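Long-range contact in 3-oxo-tetronate kinase (Cupriavidus necator, PDB 5DMH), which catalyses the ATP-dependent phosphorylation of 3-oxo-tetronate to 3-oxo-tetronate 4-phosphate: residues 191-204 and 218-232. Numbering follows the deposited sequence.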
loop_
_atom_site.group_PDB
_atom_site.type_symbol
_atom_site.label_atom_id
_atom_site.label_comp_id
_atom_site.label_asym_id
_atom_site.label_seq_id
_atom_site.Cartn_x
_atom_site.Cartn_y
_atom_site.Cartn_z
ATOM N N LEU A 191 -12.650 -0.482 -13.781
ATOM C CA LEU A 191 -13.177 -1.369 -12.762
ATOM C C LEU A 191 -14.223 -2.322 -13.350
ATOM O O LEU A 191 -14.260 -3.524 -12.995
ATOM C CB LEU A 191 -13.780 -0.559 -11.603
ATOM C CG LEU A 191 -14.293 -1.349 -10.384
ATOM C CD1 LEU A 191 -13.265 -2.371 -9.874
ATOM C CD2 LEU A 191 -14.676 -0.386 -9.285
ATOM N N GLN A 192 -15.073 -1.810 -14.230
ATOM C CA GLN A 192 -16.107 -2.650 -14.853
ATOM C C GLN A 192 -15.463 -3.844 -15.565
ATOM O O GLN A 192 -15.977 -4.957 -15.523
ATOM C CB GLN A 192 -16.991 -1.850 -15.829
ATOM C CG GLN A 192 -18.192 -2.635 -16.371
ATOM C CD GLN A 192 -19.108 -3.136 -15.288
ATOM O OE1 GLN A 192 -20.029 -2.435 -14.864
ATOM N NE2 GLN A 192 -18.851 -4.351 -14.808
ATOM N N ARG A 193 -14.284 -3.635 -16.151
ATOM C CA ARG A 193 -13.656 -4.711 -16.931
ATOM C C ARG A 193 -13.212 -5.890 -16.086
ATOM O O ARG A 193 -13.093 -7.024 -16.581
ATOM C CB ARG A 193 -12.486 -4.178 -17.739
ATOM C CG ARG A 193 -12.917 -3.521 -19.013
ATOM C CD ARG A 193 -11.766 -3.404 -19.982
ATOM N NE ARG A 193 -10.936 -2.267 -19.651
ATOM C CZ ARG A 193 -10.971 -1.083 -20.263
ATOM N NH1 ARG A 193 -11.797 -0.861 -21.280
ATOM N NH2 ARG A 193 -10.146 -0.113 -19.855
ATOM N N GLN A 194 -12.989 -5.634 -14.811
ATOM C CA GLN A 194 -12.547 -6.664 -13.898
ATOM C C GLN A 194 -13.643 -7.026 -12.876
ATOM O O GLN A 194 -13.365 -7.628 -11.835
ATOM C CB GLN A 194 -11.256 -6.234 -13.212
ATOM C CG GLN A 194 -11.329 -4.951 -12.447
ATOM C CD GLN A 194 -9.999 -4.572 -11.822
ATOM O OE1 GLN A 194 -9.585 -5.154 -10.844
ATOM N NE2 GLN A 194 -9.351 -3.546 -12.373
ATOM N N SER A 195 -14.881 -6.650 -13.185
ATOM C CA SER A 195 -16.024 -6.871 -12.284
ATOM C C SER A 195 -17.159 -7.572 -13.018
ATOM O O SER A 195 -17.438 -7.273 -14.177
ATOM C CB SER A 195 -16.558 -5.551 -11.697
ATOM O OG SER A 195 -15.555 -4.808 -11.033
ATOM N N LYS A 196 -17.795 -8.521 -12.337
ATOM C CA LYS A 196 -18.930 -9.267 -12.894
ATOM C C LYS A 196 -20.254 -8.487 -12.828
ATOM O O LYS A 196 -21.112 -8.602 -13.699
ATOM C CB LYS A 196 -19.086 -10.604 -12.150
ATOM C CG LYS A 196 -17.882 -11.504 -12.253
ATOM C CD LYS A 196 -18.230 -12.956 -11.947
ATOM C CE LYS A 196 -16.973 -13.804 -11.789
ATOM N NZ LYS A 196 -16.388 -13.649 -10.416
ATOM N N ASN A 197 -20.372 -7.664 -11.802
ATOM C CA ASN A 197 -21.578 -6.930 -11.497
ATOM C C ASN A 197 -21.463 -5.435 -11.846
ATOM O O ASN A 197 -20.370 -4.921 -12.137
ATOM C CB ASN A 197 -21.911 -7.119 -10.013
ATOM C CG ASN A 197 -22.342 -8.552 -9.692
ATOM O OD1 ASN A 197 -22.979 -9.203 -10.503
ATOM N ND2 ASN A 197 -21.979 -9.040 -8.521
ATOM N N LYS A 198 -22.586 -4.726 -11.789
ATOM C CA LYS A 198 -22.633 -3.371 -12.305
ATOM C C LYS A 198 -21.796 -2.333 -11.528
ATOM O O LYS A 198 -21.947 -2.155 -10.319
ATOM C CB LYS A 198 -24.102 -2.915 -12.393
ATOM C CG LYS A 198 -24.288 -1.472 -12.808
ATOM C CD LYS A 198 -23.911 -1.204 -14.242
ATOM C CE LYS A 198 -24.264 0.220 -14.625
ATOM N NZ LYS A 198 -23.967 0.547 -16.048
ATOM N N VAL A 199 -20.907 -1.645 -12.245
ATOM C CA VAL A 199 -20.097 -0.558 -11.677
ATOM C C VAL A 199 -20.669 0.786 -12.085
ATOM O O VAL A 199 -21.018 0.976 -13.231
ATOM C CB VAL A 199 -18.619 -0.620 -12.173
ATOM C CG1 VAL A 199 -17.854 0.587 -11.700
ATOM C CG2 VAL A 199 -17.970 -1.884 -11.684
ATOM N N GLY A 200 -20.829 1.695 -11.133
ATOM C CA GLY A 200 -21.368 3.010 -11.431
ATOM C C GLY A 200 -20.470 4.124 -10.899
ATOM O O GLY A 200 -19.262 3.928 -10.647
ATOM N N LEU A 201 -21.075 5.297 -10.717
ATOM C CA LEU A 201 -20.355 6.497 -10.330
ATOM C C LEU A 201 -21.127 7.300 -9.311
ATOM O O LEU A 201 -22.296 7.625 -9.518
ATOM C CB LEU A 201 -20.097 7.382 -11.545
ATOM C CG LEU A 201 -19.381 8.728 -11.307
ATOM C CD1 LEU A 201 -17.966 8.559 -10.803
ATOM C CD2 LEU A 201 -19.384 9.555 -12.605
ATOM N N LEU A 202 -20.450 7.633 -8.217
ATOM C CA LEU A 202 -20.945 8.601 -7.252
ATOM C C LEU A 202 -20.236 9.918 -7.582
ATOM O O LEU A 202 -19.095 10.118 -7.211
ATOM C CB LEU A 202 -20.644 8.098 -5.836
ATOM C CG LEU A 202 -20.921 8.987 -4.646
ATOM C CD1 LEU A 202 -22.390 9.406 -4.646
ATOM C CD2 LEU A 202 -20.577 8.275 -3.336
ATOM N N ARG A 203 -20.913 10.796 -8.313
ATOM C CA ARG A 203 -20.263 11.916 -8.993
ATOM C C ARG A 203 -19.982 13.097 -8.061
ATOM O O ARG A 203 -20.656 13.284 -7.040
ATOM C CB ARG A 203 -21.136 12.344 -10.189
ATOM C CG ARG A 203 -20.461 13.261 -11.201
ATOM C CD ARG A 203 -21.394 13.619 -12.358
ATOM N NE ARG A 203 -21.683 12.473 -13.199
ATOM C CZ ARG A 203 -22.797 11.736 -13.168
ATOM N NH1 ARG A 203 -22.911 10.694 -13.988
ATOM N NH2 ARG A 203 -23.811 12.030 -12.355
ATOM N N TYR A 204 -18.999 13.910 -8.437
ATOM C CA TYR A 204 -18.530 15.025 -7.615
ATOM C C TYR A 204 -19.610 16.009 -7.189
ATOM O O TYR A 204 -19.488 16.656 -6.142
ATOM C CB TYR A 204 -17.451 15.806 -8.379
ATOM C CG TYR A 204 -18.007 16.592 -9.531
ATOM C CD1 TYR A 204 -18.240 16.000 -10.757
ATOM C CD2 TYR A 204 -18.346 17.928 -9.373
ATOM C CE1 TYR A 204 -18.790 16.710 -11.790
ATOM C CE2 TYR A 204 -18.873 18.656 -10.399
ATOM C CZ TYR A 204 -19.094 18.049 -11.622
ATOM O OH TYR A 204 -19.629 18.757 -12.673
ATOM N N ILE A 218 -26.127 7.568 -2.730
ATOM C CA ILE A 218 -25.780 6.160 -2.569
ATOM C C ILE A 218 -27.028 5.294 -2.523
ATOM O O ILE A 218 -27.077 4.214 -3.140
ATOM C CB ILE A 218 -24.883 5.934 -1.306
ATOM C CG1 ILE A 218 -23.470 6.413 -1.611
ATOM C CG2 ILE A 218 -24.893 4.472 -0.849
ATOM C CD1 ILE A 218 -22.616 6.548 -0.406
ATOM N N ALA A 219 -28.048 5.736 -1.793
ATOM C CA ALA A 219 -29.280 4.975 -1.752
ATOM C C ALA A 219 -29.874 4.884 -3.158
ATOM O O ALA A 219 -30.409 3.848 -3.535
ATOM C CB ALA A 219 -30.267 5.585 -0.795
ATOM N N ALA A 220 -29.804 5.977 -3.935
ATOM C CA ALA A 220 -30.335 5.944 -5.297
ATOM C C ALA A 220 -29.529 5.022 -6.214
ATOM O O ALA A 220 -30.083 4.292 -7.039
ATOM C CB ALA A 220 -30.421 7.329 -5.874
ATOM N N LEU A 221 -28.209 5.036 -6.072
ATOM C CA LEU A 221 -27.362 4.161 -6.884
ATOM C C LEU A 221 -27.667 2.707 -6.611
ATOM O O LEU A 221 -27.767 1.906 -7.534
ATOM C CB LEU A 221 -25.884 4.453 -6.617
ATOM C CG LEU A 221 -25.360 5.774 -7.173
ATOM C CD1 LEU A 221 -24.029 6.106 -6.574
ATOM C CD2 LEU A 221 -25.297 5.730 -8.696
ATOM N N ARG A 222 -27.825 2.369 -5.336
ATOM C CA ARG A 222 -28.166 0.988 -4.939
ATOM C C ARG A 222 -29.485 0.556 -5.564
ATOM O O ARG A 222 -29.607 -0.558 -6.086
ATOM C CB ARG A 222 -28.263 0.879 -3.414
ATOM C CG ARG A 222 -26.941 0.993 -2.672
ATOM C CD ARG A 222 -27.200 1.337 -1.191
ATOM N NE ARG A 222 -26.601 0.389 -0.258
ATOM C CZ ARG A 222 -27.154 -0.739 0.135
ATOM N NH1 ARG A 222 -28.356 -1.086 -0.317
ATOM N NH2 ARG A 222 -26.502 -1.537 0.979
ATOM N N SER A 223 -30.485 1.431 -5.498
ATOM C CA SER A 223 -31.792 1.158 -6.076
ATOM C C SER A 223 -31.670 0.967 -7.599
ATOM O O SER A 223 -32.381 0.166 -8.195
ATOM C CB SER A 223 -32.755 2.320 -5.722
ATOM O OG SER A 223 -33.941 2.271 -6.478
ATOM N N ASP A 224 -30.734 1.691 -8.213
ATOM C CA ASP A 224 -30.479 1.585 -9.647
ATOM C C ASP A 224 -29.774 0.270 -10.021
ATOM O O ASP A 224 -29.648 -0.050 -11.206
ATOM C CB ASP A 224 -29.579 2.730 -10.112
ATOM C CG ASP A 224 -30.267 4.089 -10.112
ATOM O OD1 ASP A 224 -31.502 4.154 -10.013
ATOM O OD2 ASP A 224 -29.528 5.109 -10.236
ATOM N N GLY A 225 -29.295 -0.475 -9.027
ATOM C CA GLY A 225 -28.631 -1.747 -9.300
ATOM C C GLY A 225 -27.110 -1.673 -9.356
ATOM O O GLY A 225 -26.429 -2.640 -9.729
ATOM N N VAL A 226 -26.563 -0.533 -8.986
ATOM C CA VAL A 226 -25.118 -0.372 -8.928
ATOM C C VAL A 226 -24.599 -1.148 -7.716
ATOM O O VAL A 226 -25.045 -0.946 -6.603
ATOM C CB VAL A 226 -24.730 1.104 -8.803
ATOM C CG1 VAL A 226 -23.250 1.256 -8.561
ATOM C CG2 VAL A 226 -25.199 1.889 -10.045
ATOM N N ARG A 227 -23.658 -2.047 -7.938
ATOM C CA ARG A 227 -23.087 -2.782 -6.811
ATOM C C ARG A 227 -21.756 -2.232 -6.313
ATOM O O ARG A 227 -21.374 -2.466 -5.172
ATOM C CB ARG A 227 -23.045 -4.260 -7.155
ATOM C CG ARG A 227 -24.504 -4.737 -7.361
ATOM C CD ARG A 227 -24.646 -6.226 -7.422
ATOM N NE ARG A 227 -24.000 -6.884 -6.291
ATOM C CZ ARG A 227 -24.636 -7.460 -5.276
ATOM N NH1 ARG A 227 -25.962 -7.465 -5.201
ATOM N NH2 ARG A 227 -23.929 -8.038 -4.319
HETATM N N MSE A 228 -21.074 -1.470 -7.155
HETATM C CA MSE A 228 -19.877 -0.762 -6.748
HETATM C C MSE A 228 -19.790 0.556 -7.521
HETATM O O MSE A 228 -19.940 0.573 -8.739
HETATM C CB MSE A 228 -18.624 -1.618 -7.013
HETATM C CG MSE A 228 -17.343 -0.954 -6.653
HETATM SE SE MSE A 228 -16.009 -2.378 -6.189
HETATM C CE MSE A 228 -16.548 -3.725 -7.383
ATOM N N ALA A 229 -19.551 1.644 -6.811
ATOM C CA ALA A 229 -19.450 2.957 -7.450
ATOM C C ALA A 229 -18.085 3.564 -7.227
ATOM O O ALA A 229 -17.627 3.672 -6.079
ATOM C CB ALA A 229 -20.507 3.906 -6.897
ATOM N N ILE A 230 -17.451 3.969 -8.321
ATOM C CA ILE A 230 -16.301 4.856 -8.245
ATOM C C ILE A 230 -16.802 6.120 -7.552
ATOM O O ILE A 230 -17.855 6.613 -7.903
ATOM C CB ILE A 230 -15.786 5.206 -9.638
ATOM C CG1 ILE A 230 -15.277 3.960 -10.388
ATOM C CG2 ILE A 230 -14.688 6.266 -9.556
ATOM C CD1 ILE A 230 -14.155 3.226 -9.699
ATOM N N ALA A 231 -16.101 6.613 -6.535
ATOM C CA ALA A 231 -16.498 7.873 -5.888
ATOM C C ALA A 231 -15.538 9.001 -6.232
ATOM O O ALA A 231 -14.331 8.902 -5.968
ATOM C CB ALA A 231 -16.580 7.710 -4.386
ATOM N N ASP A 232 -16.089 10.073 -6.800
ATOM C CA ASP A 232 -15.321 11.281 -7.055
ATOM C C ASP A 232 -14.857 11.936 -5.737
ATOM O O ASP A 232 -15.531 11.900 -4.705
ATOM C CB ASP A 232 -16.124 12.315 -7.885
ATOM C CG ASP A 232 -16.256 11.972 -9.367
ATOM O OD1 ASP A 232 -15.574 11.037 -9.869
ATOM O OD2 ASP A 232 -17.076 12.668 -10.040
HETATM O O HOH W 1 -21.297 -7.266 -6.107
#
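Gly200 and Leu202 hydrogen-bond through their backbones to Met228, Ile230 and Asp232, between two parallel strands. The chain between strands 199-202 and 228-231 runs through helix 211-223, at one edge of the sugar-binding N-terminal domain. Strand 199-202 is outermost, and strand 144-147 lies on the far side of 228-231. Gly200 N reaches Met228 O at 2.8 Å, whereas the bond from Met228 N to Lys198 O is weak.

Packing is tight on both faces of the pair. On one, Leu202 carries the contact with the helix. Its CG lies opposite the backbone N (chi1 173°), and CD2 meets Ile218 CG1 at 3.8 Å. Leu221 crosses Leu202 at about a right angle, with CD1 near Leu202 CB. Val226 CG1 covers the Gly200 N at 3.6 Å. On the other face, Leu191 CD2 touches both Met228 CG and Ile230 CD1, the latter at 3.7 Å. Met228 is selenomethionine, and it also touches helix 128-139.

The end near Asn197 and Arg227 is looser. Their amide and guanidinium planes are 62° apart. A water bridges them, accepting from Asn197 ND2 and from Arg227 NE, the latter at 2.7 Å. Lys198 nearby is exposed.

At the other end Asp232 is buried. Its carboxylate also accepts from the backbone N of Arg159 and Gly160. Tyr204 N, in the first turn of helix 204-207, reaches Asp232 OD2 at 2.8 Å on the anti side of the carboxylate.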